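Local coordinates for protein RNA-dependent RNA Polymerase (Bombyx mori cytoplasmic polyhedrosis virus, PDB 6TZ0) that synthesises viral RNA from an RNA template, transcribing the double-stranded genome into plus strands and probably also making the minus strands during genome replication, at residues Leu543-Val548 with Asn718-Leu723; Glu531-Thr536 with Gln725-Gly730; Phe107-Leu112 with Ile192-Lys197. All blocks are in the same frame, centred on the assembly; numbering follows the deposited sequence.

Contact 1. Residues Leu543-Val548 with Asn718-Leu723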
ATOM      1  N   LEU A 543     -20.277  20.079  12.233  1.00 30.82           N
ATOM      2  CA  LEU A 543     -19.179  19.414  11.557  1.00 30.82           C
ATOM      3  C   LEU A 543     -18.697  18.256  12.417  1.00 30.82           C
ATOM      4  O   LEU A 543     -18.696  18.348  13.647  1.00 30.82           O
ATOM      5  CB  LEU A 543     -18.053  20.412  11.303  1.00 30.82           C
ATOM      6  CG  LEU A 543     -18.511  21.606  10.463  1.00 30.82           C
ATOM      7  CD1 LEU A 543     -17.452  22.669  10.387  1.00 30.82           C
ATOM      8  CD2 LEU A 543     -18.909  21.179   9.066  1.00 30.82           C
ATOM      9  N   SER A 544     -18.305  17.159  11.777  1.00 31.75           N
ATOM     10  CA  SER A 544     -17.872  15.971  12.507  1.00 31.75           C
ATOM     11  C   SER A 544     -16.691  15.334  11.790  1.00 31.75           C
ATOM     12  O   SER A 544     -16.862  14.713  10.738  1.00 31.75           O
ATOM     13  CB  SER A 544     -19.013  14.969  12.661  1.00 31.75           C
ATOM     14  OG  SER A 544     -18.589  13.817  13.364  1.00 31.75           O
ATOM     15  N   SER A 545     -15.500  15.486  12.362  1.00 34.99           N
ATOM     16  CA  SER A 545     -14.311  14.776  11.896  1.00 34.99           C
ATOM     17  C   SER A 545     -14.077  13.560  12.787  1.00 34.99           C
ATOM     18  O   SER A 545     -13.111  13.481  13.537  1.00 34.99           O
ATOM     19  CB  SER A 545     -13.100  15.701  11.897  1.00 34.99           C
ATOM     20  OG  SER A 545     -13.290  16.797  11.034  1.00 34.99           O
ATOM     21  N   ILE A 546     -15.008  12.610  12.697  1.00 37.28           N
ATOM     22  CA  ILE A 546     -14.970  11.422  13.543  1.00 37.28           C
ATOM     23  C   ILE A 546     -13.766  10.560  13.175  1.00 37.28           C
ATOM     24  O   ILE A 546     -13.468  10.340  11.993  1.00 37.28           O
ATOM     25  CB  ILE A 546     -16.306  10.661  13.444  1.00 37.28           C
ATOM     26  CG1 ILE A 546     -16.319   9.411  14.325  1.00 37.28           C
ATOM     27  CG2 ILE A 546     -16.709  10.381  12.009  1.00 37.28           C
ATOM     28  CD1 ILE A 546     -16.315   9.719  15.777  1.00 37.28           C
ATOM     29  N   ASP A 547     -13.029  10.121  14.191  1.00 39.43           N
ATOM     30  CA  ASP A 547     -11.755   9.436  14.008  1.00 39.43           C
ATOM     31  C   ASP A 547     -11.840   8.054  14.635  1.00 39.43           C
ATOM     32  O   ASP A 547     -12.175   7.925  15.816  1.00 39.43           O
ATOM     33  CB  ASP A 547     -10.615  10.238  14.637  1.00 39.43           C
ATOM     34  CG  ASP A 547      -9.245   9.766  14.190  1.00 39.43           C
ATOM     35  OD1 ASP A 547      -9.155   8.840  13.357  1.00 39.43           O
ATOM     36  OD2 ASP A 547      -8.245  10.327  14.681  1.00 39.43           O
ATOM     37  N   VAL A 548     -11.519   7.031  13.850  1.00 37.58           N
ATOM     38  CA  VAL A 548     -11.473   5.655  14.323  1.00 37.58           C
ATOM     39  C   VAL A 548     -10.021   5.311  14.612  1.00 37.58           C
ATOM     40  O   VAL A 548      -9.195   5.257  13.695  1.00 37.58           O
ATOM     41  CB  VAL A 548     -12.071   4.685  13.295  1.00 37.58           C
ATOM     42  CG1 VAL A 548     -11.981   3.263  13.810  1.00 37.58           C
ATOM     43  CG2 VAL A 548     -13.502   5.065  12.973  1.00 37.58           C
ATOM     44  N   ASN A 718     -17.346  24.901  13.807  1.00 34.02           N
ATOM     45  CA  ASN A 718     -16.666  25.746  12.838  1.00 34.02           C
ATOM     46  C   ASN A 718     -15.285  25.240  12.428  1.00 34.02           C
ATOM     47  O   ASN A 718     -14.446  26.036  12.008  1.00 34.02           O
ATOM     48  CB  ASN A 718     -16.582  27.174  13.374  1.00 34.02           C
ATOM     49  CG  ASN A 718     -16.036  27.244  14.778  1.00 34.02           C
ATOM     50  OD1 ASN A 718     -15.565  26.252  15.327  1.00 34.02           O
ATOM     51  ND2 ASN A 718     -16.134  28.416  15.385  1.00 34.02           N
ATOM     52  N   SER A 719     -15.038  23.934  12.484  1.00 31.98           N
ATOM     53  CA  SER A 719     -13.753  23.403  12.044  1.00 31.98           C
ATOM     54  C   SER A 719     -13.923  21.967  11.576  1.00 31.98           C
ATOM     55  O   SER A 719     -14.657  21.192  12.191  1.00 31.98           O
ATOM     56  CB  SER A 719     -12.704  23.472  13.158  1.00 31.98           C
ATOM     57  OG  SER A 719     -13.039  22.622  14.238  1.00 31.98           O
ATOM     58  N   ILE A 720     -13.230  21.613  10.500  1.00 29.99           N
ATOM     59  CA  ILE A 720     -13.385  20.310   9.866  1.00 29.99           C
ATOM     60  C   ILE A 720     -12.022  19.850   9.355  1.00 29.99           C
ATOM     61  O   ILE A 720     -11.191  20.665   8.945  1.00 29.99           O
ATOM     62  CB  ILE A 720     -14.463  20.376   8.753  1.00 29.99           C
ATOM     63  CG1 ILE A 720     -14.906  18.985   8.312  1.00 29.99           C
ATOM     64  CG2 ILE A 720     -14.040  21.249   7.569  1.00 29.99           C
ATOM     65  CD1 ILE A 720     -15.711  18.267   9.339  1.00 29.99           C
ATOM     66  N   VAL A 721     -11.765  18.545   9.444  1.00 31.52           N
ATOM     67  CA  VAL A 721     -10.484  17.952   9.066  1.00 31.52           C
ATOM     68  C   VAL A 721     -10.749  16.825   8.081  1.00 31.52           C
ATOM     69  O   VAL A 721     -11.568  15.943   8.352  1.00 31.52           O
ATOM     70  CB  VAL A 721      -9.712  17.389  10.279  1.00 31.52           C
ATOM     71  CG1 VAL A 721      -8.331  16.936   9.859  1.00 31.52           C
ATOM     72  CG2 VAL A 721      -9.629  18.372  11.421  1.00 31.52           C
ATOM     73  N   LEU A 722     -10.041  16.833   6.955  1.00 31.83           N
ATOM     74  CA  LEU A 722     -10.030  15.667   6.085  1.00 31.83           C
ATOM     75  C   LEU A 722      -8.700  15.613   5.356  1.00 31.83           C
ATOM     76  O   LEU A 722      -8.290  16.611   4.757  1.00 31.83           O
ATOM     77  CB  LEU A 722     -11.181  15.696   5.078  1.00 31.83           C
ATOM     78  CG  LEU A 722     -11.330  14.428   4.240  1.00 31.83           C
ATOM     79  CD1 LEU A 722     -11.647  13.259   5.145  1.00 31.83           C
ATOM     80  CD2 LEU A 722     -12.398  14.599   3.191  1.00 31.83           C
ATOM     81  N   LEU A 723      -8.049  14.444   5.424  1.00 32.85           N
ATOM     82  CA  LEU A 723      -6.797  14.136   4.722  1.00 32.85           C
ATOM     83  C   LEU A 723      -5.673  15.092   5.111  1.00 32.85           C
ATOM     84  O   LEU A 723      -4.911  15.551   4.258  1.00 32.85           O
ATOM     85  CB  LEU A 723      -6.996  14.115   3.207  1.00 32.85           C
ATOM     86  CG  LEU A 723      -7.943  13.027   2.712  1.00 32.85           C
ATOM     87  CD1 LEU A 723      -8.161  13.146   1.216  1.00 32.85           C
ATOM     88  CD2 LEU A 723      -7.396  11.673   3.081  1.00 32.85           C
TER

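Contact 2. Residues Glu531-Thr536 with Gln725-Gly730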
ATOM      1  N   GLU A 531     -15.395  21.596  -1.036  1.00 36.79           N
ATOM      2  CA  GLU A 531     -16.627  21.237  -0.347  1.00 36.79           C
ATOM      3  C   GLU A 531     -16.578  21.638   1.118  1.00 36.79           C
ATOM      4  O   GLU A 531     -17.597  22.035   1.686  1.00 36.79           O
ATOM      5  CB  GLU A 531     -16.905  19.742  -0.487  1.00 36.79           C
ATOM      6  CG  GLU A 531     -17.118  19.297  -1.925  1.00 36.79           C
ATOM      7  CD  GLU A 531     -18.328  19.944  -2.589  1.00 36.79           C
ATOM      8  OE1 GLU A 531     -19.331  20.226  -1.899  1.00 36.79           O
ATOM      9  OE2 GLU A 531     -18.273  20.169  -3.817  1.00 36.79           O
ATOM     10  N   MET A 532     -15.404  21.560   1.743  1.00 33.11           N
ATOM     11  CA  MET A 532     -15.277  22.025   3.119  1.00 33.11           C
ATOM     12  C   MET A 532     -15.369  23.541   3.196  1.00 33.11           C
ATOM     13  O   MET A 532     -15.973  24.089   4.125  1.00 33.11           O
ATOM     14  CB  MET A 532     -13.962  21.547   3.719  1.00 33.11           C
ATOM     15  CG  MET A 532     -13.893  20.064   3.922  1.00 33.11           C
ATOM     16  SD  MET A 532     -12.368  19.531   4.720  1.00 33.11           S
ATOM     17  CE  MET A 532     -11.229  19.652   3.358  1.00 33.11           C
ATOM     18  N   LEU A 533     -14.765  24.228   2.228  1.00 31.32           N
ATOM     19  CA  LEU A 533     -14.888  25.676   2.117  1.00 31.32           C
ATOM     20  C   LEU A 533     -16.328  26.115   1.891  1.00 31.32           C
ATOM     21  O   LEU A 533     -16.739  27.159   2.403  1.00 31.32           O
ATOM     22  CB  LEU A 533     -13.978  26.161   0.991  1.00 31.32           C
ATOM     23  CG  LEU A 533     -12.576  26.696   1.286  1.00 31.32           C
ATOM     24  CD1 LEU A 533     -11.759  25.820   2.172  1.00 31.32           C
ATOM     25  CD2 LEU A 533     -11.890  26.748  -0.055  1.00 31.32           C
ATOM     26  N   TYR A 534     -17.118  25.320   1.167  1.00 31.31           N
ATOM     27  CA  TYR A 534     -18.534  25.638   1.020  1.00 31.31           C
ATOM     28  C   TYR A 534     -19.309  25.353   2.301  1.00 31.31           C
ATOM     29  O   TYR A 534     -20.030  26.220   2.802  1.00 31.31           O
ATOM     30  CB  TYR A 534     -19.139  24.865  -0.149  1.00 31.31           C
ATOM     31  CG  TYR A 534     -20.618  25.112  -0.292  1.00 31.31           C
ATOM     32  CD1 TYR A 534     -21.089  26.339  -0.729  1.00 31.31           C
ATOM     33  CD2 TYR A 534     -21.542  24.126   0.016  1.00 31.31           C
ATOM     34  CE1 TYR A 534     -22.427  26.580  -0.853  1.00 31.31           C
ATOM     35  CE2 TYR A 534     -22.892  24.362  -0.103  1.00 31.31           C
ATOM     36  CZ  TYR A 534     -23.325  25.591  -0.540  1.00 31.31           C
ATOM     37  OH  TYR A 534     -24.667  25.838  -0.674  1.00 31.31           O
ATOM     38  N   TRP A 535     -19.174  24.150   2.852  1.00 29.61           N
ATOM     39  CA  TRP A 535     -19.996  23.770   3.992  1.00 29.61           C
ATOM     40  C   TRP A 535     -19.548  24.383   5.307  1.00 29.61           C
ATOM     41  O   TRP A 535     -20.230  24.189   6.315  1.00 29.61           O
ATOM     42  CB  TRP A 535     -20.047  22.253   4.160  1.00 29.61           C
ATOM     43  CG  TRP A 535     -20.911  21.570   3.172  1.00 29.61           C
ATOM     44  CD1 TRP A 535     -20.510  20.844   2.099  1.00 29.61           C
ATOM     45  CD2 TRP A 535     -22.337  21.572   3.147  1.00 29.61           C
ATOM     46  NE1 TRP A 535     -21.600  20.375   1.412  1.00 29.61           N
ATOM     47  CE2 TRP A 535     -22.736  20.814   2.036  1.00 29.61           C
ATOM     48  CE3 TRP A 535     -23.318  22.145   3.959  1.00 29.61           C
ATOM     49  CZ2 TRP A 535     -24.071  20.609   1.716  1.00 29.61           C
ATOM     50  CZ3 TRP A 535     -24.638  21.939   3.642  1.00 29.61           C
ATOM     51  CH2 TRP A 535     -25.005  21.179   2.531  1.00 29.61           C
ATOM     52  N   THR A 536     -18.436  25.099   5.345  1.00 30.33           N
ATOM     53  CA  THR A 536     -18.071  25.779   6.572  1.00 30.33           C
ATOM     54  C   THR A 536     -18.470  27.251   6.530  1.00 30.33           C
ATOM     55  O   THR A 536     -18.471  27.919   7.568  1.00 30.33           O
ATOM     56  CB  THR A 536     -16.568  25.611   6.830  1.00 30.33           C
ATOM     57  OG1 THR A 536     -16.175  24.298   6.427  1.00 30.33           O
ATOM     58  CG2 THR A 536     -16.300  25.647   8.308  1.00 30.33           C
ATOM     59  N   GLN A 725      -5.871  18.143   6.074  1.00 31.46           N
ATOM     60  CA  GLN A 725      -6.122  19.508   5.625  1.00 31.46           C
ATOM     61  C   GLN A 725      -7.234  20.075   6.489  1.00 31.46           C
ATOM     62  O   GLN A 725      -8.370  19.600   6.434  1.00 31.46           O
ATOM     63  CB  GLN A 725      -6.480  19.546   4.144  1.00 31.46           C
ATOM     64  CG  GLN A 725      -5.269  19.398   3.251  1.00 31.46           C
ATOM     65  CD  GLN A 725      -5.621  19.227   1.796  1.00 31.46           C
ATOM     66  OE1 GLN A 725      -6.763  18.946   1.450  1.00 31.46           O
ATOM     67  NE2 GLN A 725      -4.645  19.438   0.928  1.00 31.46           N
ATOM     68  N   LEU A 726      -6.902  21.074   7.294  1.00 28.44           N
ATOM     69  CA  LEU A 726      -7.826  21.673   8.243  1.00 28.44           C
ATOM     70  C   LEU A 726      -8.471  22.906   7.631  1.00 28.44           C
ATOM     71  O   LEU A 726      -7.775  23.784   7.118  1.00 28.44           O
ATOM     72  CB  LEU A 726      -7.104  22.040   9.538  1.00 28.44           C
ATOM     73  CG  LEU A 726      -7.873  22.792  10.617  1.00 28.44           C
ATOM     74  CD1 LEU A 726      -9.062  22.016  11.076  1.00 28.44           C
ATOM     75  CD2 LEU A 726      -6.970  23.081  11.790  1.00 28.44           C
ATOM     76  N   VAL A 727      -9.797  22.964   7.687  1.00 27.32           N
ATOM     77  CA  VAL A 727     -10.559  24.128   7.257  1.00 27.32           C
ATOM     78  C   VAL A 727     -11.323  24.654   8.461  1.00 27.32           C
ATOM     79  O   VAL A 727     -12.016  23.894   9.141  1.00 27.32           O
ATOM     80  CB  VAL A 727     -11.515  23.794   6.098  1.00 27.32           C
ATOM     81  CG1 VAL A 727     -12.383  24.987   5.758  1.00 27.32           C
ATOM     82  CG2 VAL A 727     -10.729  23.352   4.876  1.00 27.32           C
ATOM     83  N   VAL A 728     -11.160  25.945   8.748  1.00 28.10           N
ATOM     84  CA  VAL A 728     -11.831  26.611   9.863  1.00 28.10           C
ATOM     85  C   VAL A 728     -12.487  27.865   9.297  1.00 28.10           C
ATOM     86  O   VAL A 728     -11.801  28.856   9.042  1.00 28.10           O
ATOM     87  CB  VAL A 728     -10.868  26.974  11.001  1.00 28.10           C
ATOM     88  CG1 VAL A 728     -11.609  27.647  12.113  1.00 28.10           C
ATOM     89  CG2 VAL A 728     -10.151  25.754  11.531  1.00 28.10           C
ATOM     90  N   ASN A 729     -13.809  27.825   9.112  1.00 27.96           N
ATOM     91  CA  ASN A 729     -14.648  28.969   8.719  1.00 27.96           C
ATOM     92  C   ASN A 729     -14.240  29.572   7.374  1.00 27.96           C
ATOM     93  O   ASN A 729     -14.006  30.771   7.249  1.00 27.96           O
ATOM     94  CB  ASN A 729     -14.669  30.044   9.807  1.00 27.96           C
ATOM     95  CG  ASN A 729     -15.544  29.674  10.960  1.00 27.96           C
ATOM     96  OD1 ASN A 729     -16.641  29.168  10.772  1.00 27.96           O
ATOM     97  ND2 ASN A 729     -15.075  29.942  12.170  1.00 27.96           N
ATOM     98  N   GLY A 730     -14.191  28.723   6.354  1.00 28.55           N
ATOM     99  CA  GLY A 730     -13.842  29.192   5.028  1.00 28.55           C
ATOM    100  C   GLY A 730     -12.380  29.516   4.846  1.00 28.55           C
ATOM    101  O   GLY A 730     -12.025  30.249   3.925  1.00 28.55           O
TER

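Contact 3. Residues Phe107-Leu112 with Ile192-Lys197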
ATOM      1  N   PHE A 107      20.595   7.730  27.183  1.00 44.34           N
ATOM      2  CA  PHE A 107      21.658   7.260  28.063  1.00 44.34           C
ATOM      3  C   PHE A 107      22.994   7.730  27.497  1.00 44.34           C
ATOM      4  O   PHE A 107      23.052   8.355  26.437  1.00 44.34           O
ATOM      5  CB  PHE A 107      21.600   5.734  28.252  1.00 44.34           C
ATOM      6  CG  PHE A 107      21.613   4.949  26.967  1.00 44.34           C
ATOM      7  CD1 PHE A 107      22.799   4.542  26.392  1.00 44.34           C
ATOM      8  CD2 PHE A 107      20.430   4.594  26.352  1.00 44.34           C
ATOM      9  CE1 PHE A 107      22.802   3.823  25.221  1.00 44.34           C
ATOM     10  CE2 PHE A 107      20.429   3.879  25.177  1.00 44.34           C
ATOM     11  CZ  PHE A 107      21.618   3.495  24.613  1.00 44.34           C
ATOM     12  N   ARG A 108      24.071   7.441  28.221  1.00 45.67           N
ATOM     13  CA  ARG A 108      25.406   7.828  27.784  1.00 45.67           C
ATOM     14  C   ARG A 108      25.886   6.892  26.684  1.00 45.67           C
ATOM     15  O   ARG A 108      25.734   5.675  26.780  1.00 45.67           O
ATOM     16  CB  ARG A 108      26.373   7.818  28.967  1.00 45.67           C
ATOM     17  CG  ARG A 108      27.777   8.289  28.634  1.00 45.67           C
ATOM     18  CD  ARG A 108      28.658   8.342  29.863  1.00 45.67           C
ATOM     19  NE  ARG A 108      28.842   7.027  30.464  1.00 45.67           N
ATOM     20  CZ  ARG A 108      29.776   6.157  30.098  1.00 45.67           C
ATOM     21  NH1 ARG A 108      30.632   6.457  29.134  1.00 45.67           N
ATOM     22  NH2 ARG A 108      29.855   4.987  30.706  1.00 45.67           N
ATOM     23  N   ALA A 109      26.474   7.473  25.633  1.00 46.33           N
ATOM     24  CA  ALA A 109      26.715   6.745  24.388  1.00 46.33           C
ATOM     25  C   ALA A 109      27.771   5.654  24.534  1.00 46.33           C
ATOM     26  O   ALA A 109      27.776   4.696  23.753  1.00 46.33           O
ATOM     27  CB  ALA A 109      27.123   7.722  23.289  1.00 46.33           C
ATOM     28  N   GLY A 110      28.667   5.773  25.504  1.00 47.01           N
ATOM     29  CA  GLY A 110      29.633   4.731  25.761  1.00 47.01           C
ATOM     30  C   GLY A 110      29.204   3.704  26.779  1.00 47.01           C
ATOM     31  O   GLY A 110      29.954   2.768  27.058  1.00 47.01           O
ATOM     32  N   SER A 111      28.008   3.847  27.343  1.00 47.08           N
ATOM     33  CA  SER A 111      27.545   2.955  28.394  1.00 47.08           C
ATOM     34  C   SER A 111      27.002   1.641  27.858  1.00 47.08           C
ATOM     35  O   SER A 111      26.782   0.712  28.641  1.00 47.08           O
ATOM     36  CB  SER A 111      26.462   3.643  29.218  1.00 47.08           C
ATOM     37  OG  SER A 111      25.989   2.786  30.236  1.00 47.08           O
ATOM     38  N   LEU A 112      26.775   1.543  26.553  1.00 48.66           N
ATOM     39  CA  LEU A 112      26.214   0.342  25.947  1.00 48.66           C
ATOM     40  C   LEU A 112      27.361  -0.566  25.524  1.00 48.66           C
ATOM     41  O   LEU A 112      28.138  -0.223  24.629  1.00 48.66           O
ATOM     42  CB  LEU A 112      25.324   0.712  24.764  1.00 48.66           C
ATOM     43  CG  LEU A 112      24.573  -0.430  24.087  1.00 48.66           C
ATOM     44  CD1 LEU A 112      23.640  -1.097  25.065  1.00 48.66           C
ATOM     45  CD2 LEU A 112      23.804   0.096  22.899  1.00 48.66           C
ATOM     46  N   ILE A 192      26.637   6.418  12.401  1.00 50.92           N
ATOM     47  CA  ILE A 192      27.107   7.613  13.089  1.00 50.92           C
ATOM     48  C   ILE A 192      28.224   7.190  14.032  1.00 50.92           C
ATOM     49  O   ILE A 192      27.983   6.480  15.007  1.00 50.92           O
ATOM     50  CB  ILE A 192      25.976   8.299  13.860  1.00 50.92           C
ATOM     51  CG1 ILE A 192      24.873   8.743  12.909  1.00 50.92           C
ATOM     52  CG2 ILE A 192      26.511   9.473  14.645  1.00 50.92           C
ATOM     53  CD1 ILE A 192      23.612   9.147  13.619  1.00 50.92           C
ATOM     54  N   ILE A 193      29.443   7.629  13.750  1.00 51.45           N
ATOM     55  CA  ILE A 193      30.570   7.346  14.629  1.00 51.45           C
ATOM     56  C   ILE A 193      30.652   8.437  15.687  1.00 51.45           C
ATOM     57  O   ILE A 193      30.686   9.629  15.363  1.00 51.45           O
ATOM     58  CB  ILE A 193      31.881   7.242  13.830  1.00 51.45           C
ATOM     59  CG1 ILE A 193      31.868   6.040  12.880  1.00 51.45           C
ATOM     60  CG2 ILE A 193      33.070   7.147  14.762  1.00 51.45           C
ATOM     61  CD1 ILE A 193      31.490   6.362  11.450  1.00 51.45           C
ATOM     62  N   PHE A 194      30.661   8.034  16.954  1.00 51.62           N
ATOM     63  CA  PHE A 194      30.819   8.960  18.068  1.00 51.62           C
ATOM     64  C   PHE A 194      32.297   9.211  18.334  1.00 51.62           C
ATOM     65  O   PHE A 194      33.099   8.274  18.343  1.00 51.62           O
ATOM     66  CB  PHE A 194      30.155   8.405  19.325  1.00 51.62           C
ATOM     67  CG  PHE A 194      28.660   8.385  19.263  1.00 51.62           C
ATOM     68  CD1 PHE A 194      27.919   9.481  19.667  1.00 51.62           C
ATOM     69  CD2 PHE A 194      27.995   7.275  18.775  1.00 51.62           C
ATOM     70  CE1 PHE A 194      26.538   9.460  19.603  1.00 51.62           C
ATOM     71  CE2 PHE A 194      26.622   7.248  18.703  1.00 51.62           C
ATOM     72  CZ  PHE A 194      25.893   8.341  19.119  1.00 51.62           C
ATOM     73  N   ASN A 195      32.652  10.477  18.544  1.00 53.13           N
ATOM     74  CA  ASN A 195      33.986  10.815  19.024  1.00 53.13           C
ATOM     75  C   ASN A 195      34.022  10.968  20.537  1.00 53.13           C
ATOM     76  O   ASN A 195      34.940  10.463  21.189  1.00 53.13           O
ATOM     77  CB  ASN A 195      34.486  12.099  18.368  1.00 53.13           C
ATOM     78  CG  ASN A 195      34.863  11.905  16.924  1.00 53.13           C
ATOM     79  OD1 ASN A 195      35.458  10.896  16.557  1.00 53.13           O
ATOM     80  ND2 ASN A 195      34.525  12.880  16.090  1.00 53.13           N
ATOM     81  N   ASP A 196      33.040  11.661  21.106  1.00 54.46           N
ATOM     82  CA  ASP A 196      32.910  11.825  22.548  1.00 54.46           C
ATOM     83  C   ASP A 196      31.924  10.784  23.060  1.00 54.46           C
ATOM     84  O   ASP A 196      30.733  10.846  22.748  1.00 54.46           O
ATOM     85  CB  ASP A 196      32.438  13.233  22.891  1.00 54.46           C
ATOM     86  CG  ASP A 196      33.483  14.283  22.597  1.00 54.46           C
ATOM     87  OD1 ASP A 196      34.686  13.998  22.769  1.00 54.46           O
ATOM     88  OD2 ASP A 196      33.104  15.390  22.167  1.00 54.46           O
ATOM     89  N   LYS A 197      32.415   9.829  23.848  1.00 51.73           N
ATOM     90  CA  LYS A 197      31.546   8.800  24.400  1.00 51.73           C
ATOM     91  C   LYS A 197      30.728   9.295  25.582  1.00 51.73           C
ATOM     92  O   LYS A 197      29.809   8.595  26.018  1.00 51.73           O
ATOM     93  CB  LYS A 197      32.367   7.588  24.832  1.00 51.73           C
ATOM     94  CG  LYS A 197      33.176   6.943  23.726  1.00 51.73           C
ATOM     95  CD  LYS A 197      32.289   6.326  22.673  1.00 51.73           C
ATOM     96  CE  LYS A 197      33.106   5.492  21.698  1.00 51.73           C
ATOM     97  NZ  LYS A 197      33.995   6.323  20.845  1.00 51.73           N
TER

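Contact 1. Residues Leu543-Val548 with Asn718-Leu723
Ile720 and Val721 lie against Leu543 and Ser545 in the palm of the polymerase. Strand 541-548 sits inside the four-stranded antiparallel palm sheet and corresponds to motif A. Strand 720-722 opens the hairpin that packs beside it. Ile720 can be followed outward. Its CB faces CD1 of Leu543. CG1 is 3.8 Å from Ser545 OG, and it stands anti to the backbone N (chi1 -166°), which turns it to the side of strand 541-548. CD1 at the tip meets strand 541-548 at three points: Ser545 OG at 3.3 Å, Leu543 CB at 3.7 Å and the backbone N of Ser544. Leu543 reaches back the other way: its CD1 comes 3.4 Å from Ser719 N and also touches Ser719 O. The side chain of Ile720 also touches Met683 of the neighbouring sheet strand 682-687. A few residues along the same strand as Ser545, Asp547 and Val548 bind magnesium ions in a metal-bound structure of this protein. The polar link lies at the break in strand 541-548. Ser545 OG is anti to its own carbonyl carbon (chi1 -61°) and accepts the N-H of Val721 at 2.8 Å, with an N-H...O angle of 155°.

Contact 2. Residues Glu531-Thr536 with Gln725-Gly730
Val727 puts both its methyl groups against helix 530-535, and the apolar contacts centre on it. Its CG1 is anti to the backbone N (chi1 175°) and meets Leu533 CD1 at 3.7 Å. CG2 lies 3.9 Å from Met532 CB and also touches Leu533 CD1. The side chains of Leu533 and Val727 cross at about a right angle, with CD1 set against both methyls of the valine fork. Met532 crosses Val727 obliquely, touching CG2 with CB near the backbone and again with CE at its tip, 4.0 Å away. The bend at chi3 (-76°) carries CE to this place, where it also comes near the carbonyl oxygen of Gln725. In the fold, the helix lies beside the three-stranded antiparallel sheet formed by 720-722, 725-727 and 732-733, in the palm region of the polymerase. Helix 531-535 and strand 725-727 run nearly parallel, at 18°, with their axes 9.3 Å apart. Ile720 of the neighbouring strand touches Met532, Thr536 and Val727. Contacts to the backbone make up the second group. Thr536 sets its CG2 methyl 3.4 Å from Asn729 N, while its CB faces Gly730 N at 3.9 Å. Leu533 O is 4.4 Å from Gly730 CA. No hydrogen bond joins the two segments. Two carbonyl oxygens beside the contact bond outside it: Leu533 O with Ser537 OG, and Gly730 O with Trp272 NE1.

Contact 3. Residues Phe107-Leu112 with Ile192-Lys197
Gly110 and Lys197 bring the two backbones together, with their CA atoms 4.7 Å apart. Residues Arg108 to Ser111 form a type I beta turn, closed by the bond from Ser111 N to Arg108 O. The other segment leaves strand 191-194 and brings the carbonyl of Lys197 to the turn. The N-H of Gly110 gives a weak hydrogen bond to Lys197 O at 3.1 Å, bent to an N-H...O angle of 135°. Lys197 CB packs 4.1 Å from Gly110 CA. A backbone bond between Ala109 and Val199 continues the pairing just beyond Lys197. Strand 191-194 forms a beta hairpin with strand 183-186 in the N-terminal region of the polymerase. Tyr184 of this hairpin and Asn195 just after it bind ATP in a nucleotide-bound structure of the protein; the side chain of Phe194 is about 7 Å from that of Tyr184. Among the side chains, Ala109 makes the apolar contact. Its CB sits over one face of the Phe194 ring as a CH-pi contact, 4.2 Å from the ring centroid and shifted toward CD1 and CE1, and His134 meets the same ring with its plane nearly perpendicular. Arg108 approaches Lys197 O with CG, at 3.3 Å. Its chain then bends at chi3 (63°), and the guanidinium forms a salt bridge with Glu80 through NH2. Lys197 folds back on its own segment, where NZ makes a weak hydrogen bond to Phe194 O.

In the fold
Contacts 1 and 2 share one neighbourhood, with centres 10 Å apart, and both are buried. They use the two neighbouring strands of one hairpin, 720-722 and 725-727. Contact 1 sets the first strand against the central palm sheet; contact 2 sets the second against helix 530-535, which comes just before strand 541-548 in the chain. A probable backbone hydrogen bond from Ile720 N to Val727 O ties them together. Contact 3 is separate, about 31 Å from contact 1 at the nearest atoms, in the N-terminal region and only partly buried. Contact 2 is apolar, contact 1 adds a serine bond, and contact 3 combines one weak backbone hydrogen bond with an alanine-phenylalanine CH-pi contact.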